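Local structure of BT_4661 (Bacteroides thetaiotaomicron, 4AK2) at residues 185-193 / 235-243; 152-160 / 222-230. The protein binds heparin-type glycan and probably heparan sulphate at the bacterial surface as a SusE-like protein of the heparin utilisation locus, this chain being its ligand-binding domain. All coordinates share one frame; numbering follows the deposited sequence. Where two conformers were deposited one is given.

Overall arrangement
Both contacts belong to the ligand-binding domain and reach the same mixed sheet, where strands 241-254 and 157-161 are antiparallel neighbours. Contact 1 sets helix 187-195 against the turn that leads into strand 241-254; contact 2 packs the start of strand 157-161 on the loop between strands 220-222 and 229-231. Their centres lie about 26 Å apart and their nearest atoms about 7 Å, without touching, and their segments alternate along the chain. Each comes close to bound sulfated glucosamine: the side chain of Trp192 in contact 1 is about 7 Å from one, that of Asp159 in contact 2 about 8 Å. Contact 1 also holds Leu235, a sodium ligand.

Contact 1: residues 185-193 / 235-243; sequences DNFLSEMWN and LWRNKDGYA. With NA (sodium ion), chain D.
Met191 reaches from helix 187-195 into the bend at Leu235-Arg237, and its side chain is the one to follow. From CB, CG lies anti to the residue's own carbonyl carbon (chi1 -71°) and comes to rest 4.0 Å from CE3 of Trp236 while also lying above one face of the Phe187 ring. The chain bends at chi2, bringing SD to 3.4 Å from Leu235 O and beside the Trp236 indole, an oblique Met-aromatic contact, and again at chi3, which puts the methyl CE 3.5 Å from Arg237 O. Met191 thus follows the inverse gamma turn centred on Trp236.

Other apolar groups pack on the Trp236 and Phe187 rings. Phe187 CE2 touches both Trp236 CE3 and the methyl of Ala243, and Leu188 CD2 meets the indole edge at CZ3, 4.1 Å away. The indole N-H, NE1, donates to Leu219 O, and the ring stacks with Phe276.

Nearer the surface, the extended Glu190 accepts from Asn238: ND2 to OE2 is 2.9 Å, in the amide plane but above the carboxylate plane. The other end of that amide, OD1, takes the backbone N of Gly241 in an Asx motif across the type I turn, and His175 NE2 as well, so its rotation is fixed from both ends.

Leu235 O also binds a sodium ion at 2.7 Å, joined by a water and Ser194 OG. Met191 thus sets its sulfur and methyl against carbonyl oxygens as well as rings, and the sodium, shared by Leu235 and Ser194, probably helps fix the helix end against the 235-237 bend.

Contact 2: residues 152-160 / 222-230; sequences DKSTFRLDY and IDQTDFKVH
Gln224 meets the backbone of Leu158 with both ends of its amide, in the direct hydrogen bonds of the contact. OE1 accepts Leu158 N at 3.0 Å on an in-plane lone pair, while NE2 gives a nearly straight bond (167°) to Leu158 O; NE2 also donates to Ile222 O. The bend at chi2 (-60°) turns the amide toward these atoms. With an alanine here, Leu158 N and O would probably lose these mates and the loop part of its hold on the strand.

Two waters add bridges: one donates to Lys153 O and Gln224 O, the other links Asp159 OD1 and Tyr160 N with Ile222 N. Asp159 is also held by Ser207 OG, Tyr208 N and a salt bridge to Arg203.

Aromatic packing centres on Phe227, whose face receives the edge of Phe156 in a T-shaped pair, planes at 88°, with CD2 over the ring centre. Among the aliphatic contacts, Ile222 CD1 sits 3.9 Å from both Leu158 CG and Tyr160 CD2, and Val229 touches the Tyr160 hydroxyl end.

Asp223 OD1 takes Thr225 N in an Asx turn, Asp226 N in an Asx motif, and also Phe227 N, shaping the beta hairpin of strands 220-222 and 229-231, docked on strand 157-161.

Contact 1: residues 185-193 / 235-243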
loop_
_atom_site.group_PDB
_atom_site.type_symbol
_atom_site.label_atom_id
_atom_site.label_comp_id
_atom_site.label_asym_id
_atom_site.label_seq_id
_atom_site.Cartn_x
_atom_site.Cartn_y
_atom_site.Cartn_z
ATOM N N ASP A 185 -5.385 -5.219 -20.372
ATOM C CA ASP A 185 -6.685 -4.911 -19.786
ATOM C C ASP A 185 -6.721 -5.444 -18.366
ATOM O O ASP A 185 -6.761 -6.650 -18.131
ATOM C CB ASP A 185 -7.796 -5.572 -20.601
ATOM C CG ASP A 185 -7.882 -5.013 -22.005
ATOM O OD1 ASP A 185 -7.936 -3.769 -22.119
ATOM O OD2 ASP A 185 -7.909 -5.798 -22.990
ATOM N N ASN A 186 -6.704 -4.539 -17.400
ATOM C CA ASN A 186 -6.734 -4.956 -16.000
ATOM C C ASN A 186 -7.447 -3.904 -15.169
ATOM O O ASN A 186 -8.035 -2.959 -15.734
ATOM C CB ASN A 186 -5.322 -5.292 -15.466
ATOM C CG ASN A 186 -4.336 -4.152 -15.584
ATOM O OD1 ASN A 186 -4.709 -2.981 -15.755
ATOM N ND2 ASN A 186 -3.030 -4.496 -15.538
ATOM N N PHE A 187 -7.437 -4.054 -13.839
ATOM C CA PHE A 187 -8.251 -3.152 -13.035
ATOM C C PHE A 187 -7.771 -1.715 -13.230
ATOM O O PHE A 187 -8.606 -0.785 -13.335
ATOM C CB PHE A 187 -8.277 -3.563 -11.578
ATOM C CG PHE A 187 -9.261 -2.775 -10.776
ATOM C CD1 PHE A 187 -10.628 -2.847 -11.065
ATOM C CD2 PHE A 187 -8.841 -1.951 -9.735
ATOM C CE1 PHE A 187 -11.570 -2.127 -10.332
ATOM C CE2 PHE A 187 -9.786 -1.245 -8.990
ATOM C CZ PHE A 187 -11.144 -1.321 -9.285
ATOM N N LEU A 188 -6.446 -1.517 -13.286
ATOM C CA LEU A 188 -5.949 -0.150 -13.444
ATOM C C LEU A 188 -6.271 0.446 -14.799
ATOM O O LEU A 188 -6.564 1.631 -14.886
ATOM C CB LEU A 188 -4.465 -0.027 -13.159
ATOM C CG LEU A 188 -4.133 -0.172 -11.672
ATOM C CD1 LEU A 188 -2.628 -0.049 -11.506
ATOM C CD2 LEU A 188 -4.807 0.876 -10.771
ATOM N N SER A 189 -6.210 -0.327 -15.887
ATOM C CA SER A 189 -6.598 0.264 -17.161
ATOM C C SER A 189 -8.068 0.641 -17.175
ATOM O O SER A 189 -8.454 1.648 -17.746
ATOM C CB SER A 189 -6.212 -0.612 -18.373
ATOM O OG SER A 189 -6.958 -1.823 -18.380
ATOM N N GLU A 190 -8.889 -0.166 -16.518
ATOM C CA GLU A 190 -10.307 0.132 -16.430
ATOM C C GLU A 190 -10.513 1.445 -15.601
ATOM O O GLU A 190 -11.265 2.356 -16.010
ATOM C CB GLU A 190 -11.065 -1.027 -15.801
ATOM C CG GLU A 190 -12.541 -0.729 -15.773
ATOM C CD GLU A 190 -13.387 -1.875 -15.262
ATOM O OE1 GLU A 190 -12.900 -3.029 -15.243
ATOM O OE2 GLU A 190 -14.552 -1.614 -14.898
ATOM N N MET A 191 -9.840 1.562 -14.451
ATOM C CA MET A 191 -9.895 2.791 -13.662
ATOM C C MET A 191 -9.410 3.990 -14.474
ATOM O O MET A 191 -10.041 5.056 -14.483
ATOM C CB MET A 191 -9.091 2.643 -12.379
ATOM C CG MET A 191 -9.730 1.701 -11.360
ATOM S SD MET A 191 -11.410 2.124 -10.861
ATOM C CE MET A 191 -12.417 1.061 -11.920
ATOM N N TRP A 192 -8.270 3.847 -15.137
ATOM C CA TRP A 192 -7.745 4.950 -15.910
ATOM C C TRP A 192 -8.719 5.399 -16.962
ATOM O O TRP A 192 -8.984 6.591 -17.126
ATOM C CB TRP A 192 -6.415 4.536 -16.573
ATOM C CG TRP A 192 -5.210 5.112 -15.885
ATOM C CD1 TRP A 192 -4.201 5.898 -16.461
ATOM C CD2 TRP A 192 -4.867 5.048 -14.444
ATOM N NE1 TRP A 192 -3.282 6.285 -15.517
ATOM C CE2 TRP A 192 -3.608 5.800 -14.287
ATOM C CE3 TRP A 192 -5.423 4.421 -13.314
ATOM C CZ2 TRP A 192 -2.982 5.916 -13.052
ATOM C CZ3 TRP A 192 -4.781 4.573 -12.074
ATOM C CH2 TRP A 192 -3.589 5.284 -11.953
ATOM N N ASN A 193 -9.243 4.428 -17.711
ATOM C CA ASN A 193 -10.174 4.750 -18.764
ATOM C C ASN A 193 -11.449 5.437 -18.242
ATOM O O ASN A 193 -12.019 6.318 -18.904
ATOM C CB ASN A 193 -10.483 3.493 -19.558
ATOM C CG ASN A 193 -9.234 2.885 -20.269
ATOM O OD1 ASN A 193 -8.077 3.397 -20.237
ATOM N ND2 ASN A 193 -9.471 1.747 -20.900
ATOM N N LEU A 235 -15.345 6.277 -7.031
ATOM C CA LEU A 235 -14.620 6.073 -8.306
ATOM C C LEU A 235 -13.935 4.704 -8.380
ATOM O O LEU A 235 -13.835 4.105 -9.453
ATOM C CB LEU A 235 -13.584 7.200 -8.503
ATOM C CG LEU A 235 -14.205 8.607 -8.547
ATOM C CD1 LEU A 235 -13.110 9.626 -8.823
ATOM C CD2 LEU A 235 -15.298 8.684 -9.612
ATOM N N TRP A 236 -13.441 4.202 -7.240
ATOM C CA TRP A 236 -12.693 2.947 -7.221
ATOM C C TRP A 236 -13.676 1.821 -7.040
ATOM O O TRP A 236 -13.795 1.217 -5.965
ATOM C CB TRP A 236 -11.645 2.983 -6.134
ATOM C CG TRP A 236 -10.545 3.958 -6.393
ATOM C CD1 TRP A 236 -10.494 5.338 -6.096
ATOM C CD2 TRP A 236 -9.279 3.640 -7.050
ATOM N NE1 TRP A 236 -9.290 5.872 -6.520
ATOM C CE2 TRP A 236 -8.503 4.870 -7.076
ATOM C CE3 TRP A 236 -8.708 2.458 -7.556
ATOM C CZ2 TRP A 236 -7.231 4.924 -7.623
ATOM C CZ3 TRP A 236 -7.422 2.511 -8.106
ATOM C CH2 TRP A 236 -6.706 3.726 -8.164
ATOM N N ARG A 237 -14.391 1.538 -8.121
ATOM C CA ARG A 237 -15.488 0.575 -8.139
ATOM C C ARG A 237 -15.856 0.336 -9.602
ATOM O O ARG A 237 -15.585 1.164 -10.489
ATOM C CB ARG A 237 -16.701 1.126 -7.374
ATOM C CG ARG A 237 -17.467 2.218 -8.124
ATOM C CD ARG A 237 -18.628 2.817 -7.296
ATOM N NE ARG A 237 -19.744 1.867 -7.127
ATOM C CZ ARG A 237 -21.052 2.151 -7.153
ATOM N NH1 ARG A 237 -21.491 3.391 -7.230
ATOM N NH2 ARG A 237 -21.943 1.166 -7.079
ATOM N N ASN A 238 -16.527 -0.770 -9.826
ATOM C CA ASN A 238 -17.181 -1.025 -11.093
ATOM C C ASN A 238 -18.399 -1.906 -10.808
ATOM O O ASN A 238 -18.758 -2.108 -9.622
ATOM C CB ASN A 238 -16.221 -1.593 -12.155
ATOM C CG ASN A 238 -15.730 -3.015 -11.851
ATOM O OD1 ASN A 238 -16.199 -3.694 -10.949
ATOM N ND2 ASN A 238 -14.753 -3.452 -12.623
ATOM N N LYS A 239 -19.108 -2.324 -11.859
ATOM C CA LYS A 239 -20.364 -3.043 -11.676
ATOM C C LYS A 239 -20.144 -4.322 -10.889
ATOM O O LYS A 239 -20.967 -4.696 -10.005
ATOM C CB LYS A 239 -21.063 -3.300 -13.017
ATOM N N ASP A 240 -19.004 -4.981 -11.156
ATOM C CA ASP A 240 -18.681 -6.191 -10.400
ATOM C C ASP A 240 -18.420 -5.945 -8.910
ATOM O O ASP A 240 -18.528 -6.868 -8.118
ATOM C CB ASP A 240 -17.550 -6.988 -11.044
ATOM C CG ASP A 240 -17.958 -7.621 -12.358
ATOM O OD1 ASP A 240 -19.160 -7.625 -12.737
ATOM O OD2 ASP A 240 -17.037 -8.155 -12.995
ATOM N N GLY A 241 -18.020 -4.746 -8.547
ATOM C CA GLY A 241 -17.838 -4.433 -7.139
ATOM C C GLY A 241 -16.898 -3.295 -6.846
ATOM O O GLY A 241 -16.177 -2.800 -7.711
ATOM N N TYR A 242 -16.933 -2.845 -5.597
ATOM C CA TYR A 242 -15.942 -1.892 -5.090
ATOM C C TYR A 242 -14.529 -2.491 -5.128
ATOM O O TYR A 242 -14.361 -3.711 -4.935
ATOM C CB TYR A 242 -16.285 -1.457 -3.649
ATOM C CG TYR A 242 -17.362 -0.439 -3.633
ATOM C CD1 TYR A 242 -17.058 0.908 -3.817
ATOM C CD2 TYR A 242 -18.699 -0.791 -3.386
ATOM C CE1 TYR A 242 -18.053 1.875 -3.788
ATOM C CE2 TYR A 242 -19.698 0.170 -3.359
ATOM C CZ TYR A 242 -19.372 1.501 -3.543
ATOM O OH TYR A 242 -20.372 2.435 -3.501
ATOM N N ALA A 243 -13.541 -1.629 -5.303
ATOM C CA ALA A 243 -12.155 -2.048 -5.118
ATOM C C ALA A 243 -11.989 -2.668 -3.733
ATOM O O ALA A 243 -12.495 -2.109 -2.727
ATOM C CB ALA A 243 -11.166 -0.905 -5.275
HETATM NA NA NA D . -14.292 5.181 -11.904
HETATM O O HOH W 1 -16.517 5.672 -12.422
#

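Contact 2: residues 152-160 / 222-230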
loop_
_atom_site.group_PDB
_atom_site.type_symbol
_atom_site.label_atom_id
_atom_site.label_comp_id
_atom_site.label_asym_id
_atom_site.label_seq_id
_atom_site.Cartn_x
_atom_site.Cartn_y
_atom_site.Cartn_z
ATOM N N ASP A 152 12.162 22.611 3.231
ATOM C CA ASP A 152 11.190 23.701 3.228
ATOM C C ASP A 152 9.876 23.151 2.699
ATOM O O ASP A 152 9.764 22.884 1.490
ATOM C CB ASP A 152 11.722 24.883 2.406
ATOM C CG ASP A 152 10.820 26.115 2.472
ATOM O OD1 ASP A 152 9.611 25.921 2.731
ATOM O OD2 ASP A 152 11.327 27.235 2.217
ATOM N N LYS A 153 8.889 22.953 3.565
ATOM C CA LYS A 153 7.621 22.390 3.131
ATOM C C LYS A 153 6.892 23.338 2.152
ATOM O O LYS A 153 6.146 22.833 1.301
ATOM C CB LYS A 153 6.718 22.043 4.329
ATOM C CG LYS A 153 6.005 23.221 4.929
ATOM C CD LYS A 153 5.518 22.832 6.314
ATOM C CE LYS A 153 5.176 24.069 7.150
ATOM N NZ LYS A 153 3.892 24.639 6.676
ATOM N N SER A 154 7.099 24.674 2.263
ATOM C CA SER A 154 6.400 25.631 1.402
ATOM C C SER A 154 6.833 25.563 -0.070
ATOM O O SER A 154 6.056 25.938 -0.963
ATOM C CB SER A 154 6.508 27.062 1.954
ATOM O OG SER A 154 7.817 27.557 1.780
ATOM N N THR A 155 8.062 25.096 -0.329
ATOM C CA THR A 155 8.559 24.961 -1.698
ATOM C C THR A 155 8.593 23.488 -2.153
ATOM O O THR A 155 9.062 23.177 -3.254
ATOM C CB THR A 155 9.986 25.557 -1.845
ATOM O OG1 THR A 155 10.875 24.927 -0.915
ATOM C CG2 THR A 155 10.043 27.103 -1.693
ATOM N N PHE A 156 8.101 22.574 -1.322
ATOM C CA PHE A 156 8.070 21.151 -1.684
ATOM C C PHE A 156 6.840 20.902 -2.551
ATOM O O PHE A 156 5.770 21.457 -2.292
ATOM C CB PHE A 156 8.015 20.315 -0.411
ATOM C CG PHE A 156 8.314 18.851 -0.607
ATOM C CD1 PHE A 156 9.613 18.433 -0.926
ATOM C CD2 PHE A 156 7.311 17.874 -0.451
ATOM C CE1 PHE A 156 9.901 17.088 -1.068
ATOM C CE2 PHE A 156 7.614 16.513 -0.590
ATOM C CZ PHE A 156 8.917 16.131 -0.906
ATOM N N ARG A 157 7.013 20.111 -3.615
ATOM C CA ARG A 157 5.890 19.649 -4.453
ATOM C C ARG A 157 6.019 18.148 -4.658
ATOM O O ARG A 157 7.135 17.647 -4.778
ATOM C CB ARG A 157 5.844 20.370 -5.826
ATOM C CG ARG A 157 5.710 21.894 -5.723
ATOM C CD ARG A 157 4.370 22.381 -5.142
ATOM N NE ARG A 157 4.296 23.836 -5.155
ATOM C CZ ARG A 157 4.792 24.619 -4.218
ATOM N NH1 ARG A 157 5.356 24.105 -3.129
ATOM N NH2 ARG A 157 4.663 25.934 -4.350
ATOM N N LEU A 158 4.897 17.436 -4.696
ATOM C CA LEU A 158 4.898 15.965 -4.630
ATOM C C LEU A 158 3.724 15.436 -5.457
ATOM O O LEU A 158 2.605 15.907 -5.313
ATOM C CB LEU A 158 4.725 15.568 -3.151
ATOM C CG LEU A 158 4.891 14.069 -2.857
ATOM C CD1 LEU A 158 6.355 13.625 -3.053
ATOM C CD2 LEU A 158 4.480 13.764 -1.434
ATOM N N ASP A 159 3.977 14.520 -6.397
ATOM C CA ASP A 159 2.891 14.071 -7.279
ATOM C C ASP A 159 3.118 12.676 -7.802
ATOM O O ASP A 159 4.264 12.339 -8.136
ATOM C CB ASP A 159 2.787 15.043 -8.461
ATOM C CG ASP A 159 1.426 15.107 -9.107
ATOM O OD1 ASP A 159 0.414 14.943 -8.406
ATOM O OD2 ASP A 159 1.346 15.359 -10.344
ATOM N N TYR A 160 2.064 11.870 -7.879
ATOM C CA TYR A 160 2.184 10.589 -8.590
ATOM C C TYR A 160 2.667 10.833 -10.006
ATOM O O TYR A 160 2.384 11.846 -10.643
ATOM C CB TYR A 160 0.849 9.868 -8.594
ATOM C CG TYR A 160 0.511 9.125 -7.304
ATOM C CD1 TYR A 160 0.921 7.817 -7.118
ATOM C CD2 TYR A 160 -0.250 9.733 -6.276
ATOM C CE1 TYR A 160 0.618 7.091 -5.967
ATOM C CE2 TYR A 160 -0.545 9.027 -5.151
ATOM C CZ TYR A 160 -0.150 7.735 -4.976
ATOM O OH TYR A 160 -0.509 7.039 -3.833
ATOM N N ILE A 222 -2.251 14.031 -4.576
ATOM C CA ILE A 222 -1.544 14.549 -3.409
ATOM C C ILE A 222 -1.768 16.030 -3.308
ATOM O O ILE A 222 -1.580 16.765 -4.279
ATOM C CB ILE A 222 -0.037 14.203 -3.529
ATOM C CG1 ILE A 222 0.132 12.682 -3.538
ATOM C CG2 ILE A 222 0.763 14.859 -2.392
ATOM C CD1 ILE A 222 1.554 12.246 -3.850
ATOM N N ASP A 223 -2.162 16.502 -2.125
ATOM C CA ASP A 223 -2.305 17.969 -1.959
ATOM C C ASP A 223 -0.923 18.606 -1.714
ATOM O O ASP A 223 0.006 17.948 -1.198
ATOM C CB ASP A 223 -3.316 18.305 -0.873
ATOM C CG ASP A 223 -2.725 18.218 0.503
ATOM O OD1 ASP A 223 -1.968 19.136 0.896
ATOM O OD2 ASP A 223 -3.038 17.239 1.211
ATOM N N GLN A 224 -0.776 19.882 -2.081
ATOM C CA GLN A 224 0.534 20.562 -2.004
ATOM C C GLN A 224 0.739 21.392 -0.726
ATOM O O GLN A 224 1.656 22.227 -0.693
ATOM C CB GLN A 224 0.789 21.394 -3.298
ATOM C CG GLN A 224 0.576 20.525 -4.535
ATOM C CD GLN A 224 1.484 19.302 -4.607
ATOM O OE1 GLN A 224 2.689 19.421 -4.454
ATOM N NE2 GLN A 224 0.889 18.137 -4.832
ATOM N N THR A 225 -0.119 21.190 0.280
ATOM C CA THR A 225 -0.024 21.902 1.557
ATOM C C THR A 225 0.565 20.996 2.630
ATOM O O THR A 225 1.558 21.332 3.301
ATOM C CB THR A 225 -1.426 22.441 1.983
ATOM O OG1 THR A 225 -1.820 23.398 0.990
ATOM C CG2 THR A 225 -1.364 23.125 3.311
ATOM N N ASP A 226 -0.078 19.840 2.779
ATOM C CA ASP A 226 0.308 18.829 3.763
ATOM C C ASP A 226 0.814 17.530 3.138
ATOM O O ASP A 226 1.329 16.684 3.868
ATOM C CB ASP A 226 -0.891 18.530 4.697
ATOM C CG ASP A 226 -1.392 19.745 5.416
ATOM O OD1 ASP A 226 -0.550 20.483 5.958
ATOM O OD2 ASP A 226 -2.627 19.928 5.417
ATOM N N PHE A 227 0.645 17.359 1.812
ATOM C CA PHE A 227 1.204 16.201 1.082
ATOM C C PHE A 227 0.522 14.895 1.452
ATOM O O PHE A 227 1.078 13.829 1.303
ATOM C CB PHE A 227 2.735 16.168 1.211
ATOM C CG PHE A 227 3.345 17.491 0.823
ATOM C CD1 PHE A 227 3.248 17.931 -0.505
ATOM C CD2 PHE A 227 3.892 18.341 1.779
ATOM C CE1 PHE A 227 3.736 19.182 -0.880
ATOM C CE2 PHE A 227 4.365 19.598 1.427
ATOM C CZ PHE A 227 4.281 20.016 0.103
ATOM N N LYS A 228 -0.729 14.974 1.920
ATOM C CA LYS A 228 -1.550 13.784 2.091
ATOM C C LYS A 228 -1.975 13.270 0.721
ATOM O O LYS A 228 -2.180 14.042 -0.231
ATOM C CB LYS A 228 -2.815 14.118 2.874
ATOM C CG LYS A 228 -2.572 14.640 4.304
ATOM C CD LYS A 228 -3.883 14.987 4.992
ATOM C CE LYS A 228 -3.653 15.427 6.425
ATOM N NZ LYS A 228 -4.968 15.727 7.080
ATOM N N VAL A 229 -2.131 11.955 0.628
ATOM C CA VAL A 229 -2.783 11.355 -0.527
ATOM C C VAL A 229 -4.311 11.388 -0.297
ATOM O O VAL A 229 -4.768 10.905 0.732
ATOM C CB VAL A 229 -2.334 9.895 -0.800
ATOM C CG1 VAL A 229 -3.155 9.286 -1.932
ATOM C CG2 VAL A 229 -0.829 9.810 -1.082
ATOM N N HIS A 230 -5.051 11.962 -1.253
ATOM C CA HIS A 230 -6.496 11.981 -1.260
ATOM C C HIS A 230 -7.047 10.996 -2.203
ATOM O O HIS A 230 -6.537 10.872 -3.312
ATOM C CB HIS A 230 -7.001 13.379 -1.675
ATOM C CG HIS A 230 -6.526 14.464 -0.762
ATOM N ND1 HIS A 230 -7.363 15.141 0.069
ATOM C CD2 HIS A 230 -5.257 14.957 -0.530
ATOM C CE1 HIS A 230 -6.642 16.026 0.782
ATOM N NE2 HIS A 230 -5.357 15.920 0.416
HETATM O O HOH W 2 3.542 23.582 0.593
HETATM O O HOH W 3 -0.631 13.111 -6.893
#